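Local coordinates for N-terminal acetyltransferase-like protein (Chaetomium thermophilum, PDB 5NNP) that probably serves as the TPR-repeat auxiliary subunit of an N-terminal acetyltransferase A complex, supporting transfer of acetyl groups to protein N-termini, at residues 453-462 / 489-500. Sequence-based numbering, arbitrary orientation.
Sequences LRNNENEKAL and FLTEDGEAWQRR
Arg454 meets Glu492 side-on, NE giving a bond to OE2 (3.2 Å) and NH2 one to OE1 (3.1 Å), with guanidinium and carboxylate planes 33° apart. Its chain bends at chi2 (-58°), which brings the guanidinium back to helix 487-499 although CB points away. A methionine in place of Arg454 would probably cost Glu492 both bonds, with Arg558 of helix 554-572 still paired to OE1, and leave the carboxylate freer to turn. The Arg499 guanidinium lies nearly coplanar with the Asn456 amide: NE meets OD1 in the carbonyl plane, on a lone pair, at 2.7 Å, while NH2 reaches Leu453 O. Asn456 N binds that same oxygen from the opposite face of its plane and, with Glu457 N to Gln452 O, ends helix 442-454 in a Schellman motif, Asn456, at positive phi, being C-prime. The Asn458 amide is held at both ends, ND2 donating to Asp493 OD1 (2.9 Å) and OD1 accepting from Arg500 NH1 (2.8 Å); ND2 also sits over one face of the Trp497 indole. Asp493 OD2 is salt-bridged to Arg509 of helix 503-523, which helps place this carboxylate. Arg500 is bent at chi3 and salt-bridged to Glu459, Trp497 CZ3 lying over the centre of one guanidinium face. Deeper in, Leu453 CD1 packs on Phe489 CE1 (3.6 Å); Leu462 CD1 separately approaches CZ. Segments 458-462 and 489-499 run nearly antiparallel (160°), as in the all-helical, TPR-like superhelix of NatA auxiliary subunits.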
loop_
_atom_site.group_PDB
_atom_site.type_symbol
_atom_site.label_atom_id
_atom_site.label_comp_id
_atom_site.label_asym_id
_atom_site.label_seq_id
_atom_site.Cartn_x
_atom_site.Cartn_y
_atom_site.Cartn_z
ATOM N N LEU A 453 1.776 -22.535 -12.096
ATOM C CA LEU A 453 3.041 -21.824 -12.277
ATOM C C LEU A 453 4.152 -22.445 -11.429
ATOM O O LEU A 453 5.293 -22.543 -11.866
ATOM C CB LEU A 453 2.889 -20.341 -11.935
ATOM C CG LEU A 453 1.946 -19.536 -12.827
ATOM C CD1 LEU A 453 1.798 -18.142 -12.280
ATOM C CD2 LEU A 453 2.461 -19.484 -14.248
ATOM N N ARG A 454 3.821 -22.854 -10.212
ATOM C CA ARG A 454 4.782 -23.565 -9.379
ATOM C C ARG A 454 5.218 -24.872 -10.043
ATOM O O ARG A 454 6.321 -25.352 -9.795
ATOM C CB ARG A 454 4.199 -23.846 -7.991
ATOM C CG ARG A 454 4.053 -22.617 -7.128
ATOM C CD ARG A 454 5.388 -21.927 -6.949
ATOM N NE ARG A 454 5.284 -20.695 -6.170
ATOM C CZ ARG A 454 5.317 -20.633 -4.841
ATOM N NH1 ARG A 454 5.426 -21.737 -4.123
ATOM N NH2 ARG A 454 5.234 -19.461 -4.228
ATOM N N ASN A 455 4.352 -25.434 -10.886
ATOM C CA ASN A 455 4.690 -26.617 -11.673
ATOM C C ASN A 455 5.204 -26.251 -13.074
ATOM O O ASN A 455 5.267 -27.084 -13.965
ATOM C CB ASN A 455 3.482 -27.538 -11.785
ATOM C CG ASN A 455 3.841 -28.911 -12.295
ATOM O OD1 ASN A 455 4.915 -29.424 -12.019
ATOM N ND2 ASN A 455 2.934 -29.518 -13.032
ATOM N N ASN A 456 5.570 -24.988 -13.232
ATOM C CA ASN A 456 6.088 -24.449 -14.472
ATOM C C ASN A 456 5.163 -24.591 -15.662
ATOM O O ASN A 456 5.644 -24.679 -16.786
ATOM C CB ASN A 456 7.433 -25.081 -14.805
ATOM C CG ASN A 456 8.528 -24.632 -13.872
ATOM O OD1 ASN A 456 8.334 -23.724 -13.069
ATOM N ND2 ASN A 456 9.695 -25.263 -13.974
ATOM N N GLU A 457 3.848 -24.571 -15.437
ATOM C CA GLU A 457 2.904 -24.603 -16.557
ATOM C C GLU A 457 2.310 -23.228 -16.853
ATOM O O GLU A 457 1.117 -22.996 -16.629
ATOM C CB GLU A 457 1.775 -25.590 -16.285
ATOM C CG GLU A 457 2.191 -27.046 -16.272
ATOM C CD GLU A 457 1.067 -27.940 -15.803
ATOM O OE1 GLU A 457 0.317 -28.449 -16.666
ATOM O OE2 GLU A 457 0.920 -28.122 -14.572
ATOM N N ASN A 458 3.134 -22.323 -17.370
ATOM C CA ASN A 458 2.720 -20.929 -17.558
ATOM C C ASN A 458 1.477 -20.772 -18.414
ATOM O O ASN A 458 0.518 -20.103 -18.035
ATOM C CB ASN A 458 3.863 -20.126 -18.180
ATOM C CG ASN A 458 5.112 -20.162 -17.332
ATOM O OD1 ASN A 458 5.724 -21.219 -17.145
ATOM N ND2 ASN A 458 5.484 -19.018 -16.789
ATOM N N GLU A 459 1.502 -21.395 -19.579
ATOM C CA GLU A 459 0.443 -21.208 -20.550
ATOM C C GLU A 459 -0.888 -21.748 -20.009
ATOM O O GLU A 459 -1.951 -21.153 -20.237
ATOM C CB GLU A 459 0.839 -21.860 -21.880
ATOM C CG GLU A 459 1.737 -23.056 -21.721
ATOM C CD GLU A 459 3.213 -22.728 -21.827
ATOM O OE1 GLU A 459 3.940 -22.984 -20.848
ATOM O OE2 GLU A 459 3.656 -22.254 -22.893
ATOM N N LYS A 460 -0.823 -22.851 -19.264
ATOM C CA LYS A 460 -1.999 -23.367 -18.573
ATOM C C LYS A 460 -2.460 -22.405 -17.488
ATOM O O LYS A 460 -3.650 -22.079 -17.412
ATOM C CB LYS A 460 -1.712 -24.731 -17.967
ATOM C CG LYS A 460 -2.930 -25.511 -17.475
ATOM C CD LYS A 460 -2.439 -26.840 -16.915
ATOM C CE LYS A 460 -3.412 -27.978 -17.068
ATOM N NZ LYS A 460 -2.637 -29.227 -16.841
ATOM N N ALA A 461 -1.528 -21.943 -16.647
ATOM C CA ALA A 461 -1.899 -21.053 -15.544
ATOM C C ALA A 461 -2.610 -19.811 -16.073
ATOM O O ALA A 461 -3.615 -19.376 -15.508
ATOM C CB ALA A 461 -0.686 -20.662 -14.729
ATOM N N LEU A 462 -2.096 -19.261 -17.172
ATOM C CA LEU A 462 -2.679 -18.082 -17.796
ATOM C C LEU A 462 -4.104 -18.358 -18.305
ATOM O O LEU A 462 -4.955 -17.471 -18.310
ATOM C CB LEU A 462 -1.783 -17.600 -18.942
ATOM C CG LEU A 462 -2.108 -16.247 -19.598
ATOM C CD1 LEU A 462 -2.234 -15.149 -18.565
ATOM C CD2 LEU A 462 -1.070 -15.857 -20.652
ATOM N N PHE A 489 0.742 -12.361 -9.732
ATOM C CA PHE A 489 0.778 -13.227 -10.894
ATOM C C PHE A 489 1.979 -12.897 -11.769
ATOM O O PHE A 489 2.666 -13.795 -12.241
ATOM C CB PHE A 489 -0.499 -13.139 -11.726
ATOM C CG PHE A 489 -0.443 -13.988 -12.954
ATOM C CD1 PHE A 489 -0.672 -15.353 -12.874
ATOM C CD2 PHE A 489 -0.113 -13.445 -14.181
ATOM C CE1 PHE A 489 -0.608 -16.144 -13.985
ATOM C CE2 PHE A 489 -0.041 -14.251 -15.309
ATOM C CZ PHE A 489 -0.290 -15.601 -15.202
ATOM N N LEU A 490 2.219 -11.604 -11.989
ATOM C CA LEU A 490 3.347 -11.170 -12.810
ATOM C C LEU A 490 4.664 -11.711 -12.251
ATOM O O LEU A 490 5.501 -12.210 -13.004
ATOM C CB LEU A 490 3.395 -9.646 -12.913
ATOM C CG LEU A 490 2.298 -8.947 -13.732
ATOM C CD1 LEU A 490 2.439 -7.429 -13.651
ATOM C CD2 LEU A 490 2.309 -9.388 -15.171
ATOM N N THR A 491 4.835 -11.641 -10.933
ATOM C CA THR A 491 6.068 -12.130 -10.314
ATOM C C THR A 491 6.196 -13.646 -10.469
ATOM O O THR A 491 7.236 -14.146 -10.904
ATOM C CB THR A 491 6.148 -11.768 -8.823
ATOM O OG1 THR A 491 5.912 -10.368 -8.654
ATOM C CG2 THR A 491 7.518 -12.099 -8.272
ATOM N N GLU A 492 5.134 -14.369 -10.111
ATOM C CA GLU A 492 5.103 -15.824 -10.246
ATOM C C GLU A 492 5.341 -16.273 -11.685
ATOM O O GLU A 492 6.094 -17.206 -11.947
ATOM C CB GLU A 492 3.761 -16.364 -9.751
ATOM C CG GLU A 492 3.633 -16.397 -8.241
ATOM C CD GLU A 492 4.568 -17.400 -7.609
ATOM O OE1 GLU A 492 4.845 -17.278 -6.408
ATOM O OE2 GLU A 492 5.022 -18.332 -8.310
ATOM N N ASP A 493 4.686 -15.601 -12.623
ATOM C CA ASP A 493 4.849 -15.906 -14.036
ATOM C C ASP A 493 6.305 -15.737 -14.464
ATOM O O ASP A 493 6.825 -16.529 -15.245
ATOM C CB ASP A 493 3.945 -15.016 -14.884
ATOM C CG ASP A 493 3.838 -15.489 -16.322
ATOM O OD1 ASP A 493 3.733 -16.713 -16.551
ATOM O OD2 ASP A 493 3.847 -14.632 -17.230
ATOM N N GLY A 494 6.952 -14.698 -13.950
ATOM C CA GLY A 494 8.334 -14.421 -14.285
ATOM C C GLY A 494 9.268 -15.490 -13.756
ATOM O O GLY A 494 10.100 -16.018 -14.495
ATOM N N GLU A 495 9.122 -15.818 -12.476
ATOM C CA GLU A 495 9.963 -16.815 -11.843
ATOM C C GLU A 495 9.820 -18.162 -12.550
ATOM O O GLU A 495 10.810 -18.877 -12.754
ATOM C CB GLU A 495 9.624 -16.917 -10.352
ATOM C CG GLU A 495 9.921 -15.627 -9.595
ATOM C CD GLU A 495 9.611 -15.690 -8.111
ATOM O OE1 GLU A 495 8.989 -16.666 -7.647
ATOM O OE2 GLU A 495 10.000 -14.753 -7.395
ATOM N N ALA A 496 8.599 -18.488 -12.958
ATOM C CA ALA A 496 8.350 -19.705 -13.734
ATOM C C ALA A 496 9.079 -19.711 -15.089
ATOM O O ALA A 496 9.738 -20.692 -15.449
ATOM C CB ALA A 496 6.867 -19.883 -13.945
ATOM N N TRP A 497 8.932 -18.624 -15.843
ATOM C CA TRP A 497 9.611 -18.473 -17.126
ATOM C C TRP A 497 11.127 -18.532 -16.957
ATOM O O TRP A 497 11.836 -19.083 -17.803
ATOM C CB TRP A 497 9.216 -17.155 -17.806
ATOM C CG TRP A 497 7.909 -17.228 -18.523
ATOM C CD1 TRP A 497 6.802 -16.462 -18.293
ATOM C CD2 TRP A 497 7.559 -18.134 -19.581
ATOM N NE1 TRP A 497 5.786 -16.834 -19.147
ATOM C CE2 TRP A 497 6.227 -17.854 -19.945
ATOM C CE3 TRP A 497 8.246 -19.143 -20.260
ATOM C CZ2 TRP A 497 5.567 -18.555 -20.958
ATOM C CZ3 TRP A 497 7.585 -19.842 -21.266
ATOM C CH2 TRP A 497 6.261 -19.547 -21.604
ATOM N N GLN A 498 11.621 -17.953 -15.866
ATOM C CA GLN A 498 13.046 -17.993 -15.581
ATOM C C GLN A 498 13.473 -19.432 -15.360
ATOM O O GLN A 498 14.501 -19.850 -15.869
ATOM C CB GLN A 498 13.385 -17.135 -14.368
ATOM C CG GLN A 498 14.858 -16.977 -14.090
ATOM C CD GLN A 498 15.124 -15.893 -13.056
ATOM O OE1 GLN A 498 14.361 -14.927 -12.926
ATOM N NE2 GLN A 498 16.199 -16.055 -12.302
ATOM N N ARG A 499 12.660 -20.193 -14.630
ATOM C CA ARG A 499 12.950 -21.597 -14.358
ATOM C C ARG A 499 12.977 -22.442 -15.624
ATOM O O ARG A 499 13.598 -23.507 -15.657
ATOM C CB ARG A 499 11.927 -22.189 -13.388
ATOM C CG ARG A 499 12.114 -21.776 -11.944
ATOM C CD ARG A 499 11.316 -22.669 -11.012
ATOM N NE ARG A 499 9.870 -22.524 -11.182
ATOM C CZ ARG A 499 9.138 -21.575 -10.606
ATOM N NH1 ARG A 499 9.721 -20.674 -9.829
ATOM N NH2 ARG A 499 7.826 -21.523 -10.810
ATOM N N ARG A 500 12.286 -21.978 -16.658
ATOM C CA ARG A 500 12.224 -22.719 -17.909
ATOM C C ARG A 500 13.328 -22.274 -18.847
ATOM O O ARG A 500 13.506 -22.831 -19.935
ATOM C CB ARG A 500 10.862 -22.543 -18.567
ATOM C CG ARG A 500 9.743 -23.158 -17.777
ATOM C CD ARG A 500 8.396 -22.692 -18.288
ATOM N NE ARG A 500 8.151 -23.094 -19.669
ATOM C CZ ARG A 500 6.950 -23.083 -20.238
ATOM N NH1 ARG A 500 5.893 -22.695 -19.539
ATOM N NH2 ARG A 500 6.798 -23.461 -21.498
HETATM O O HOH W 1 1.474 -17.380 -18.282
#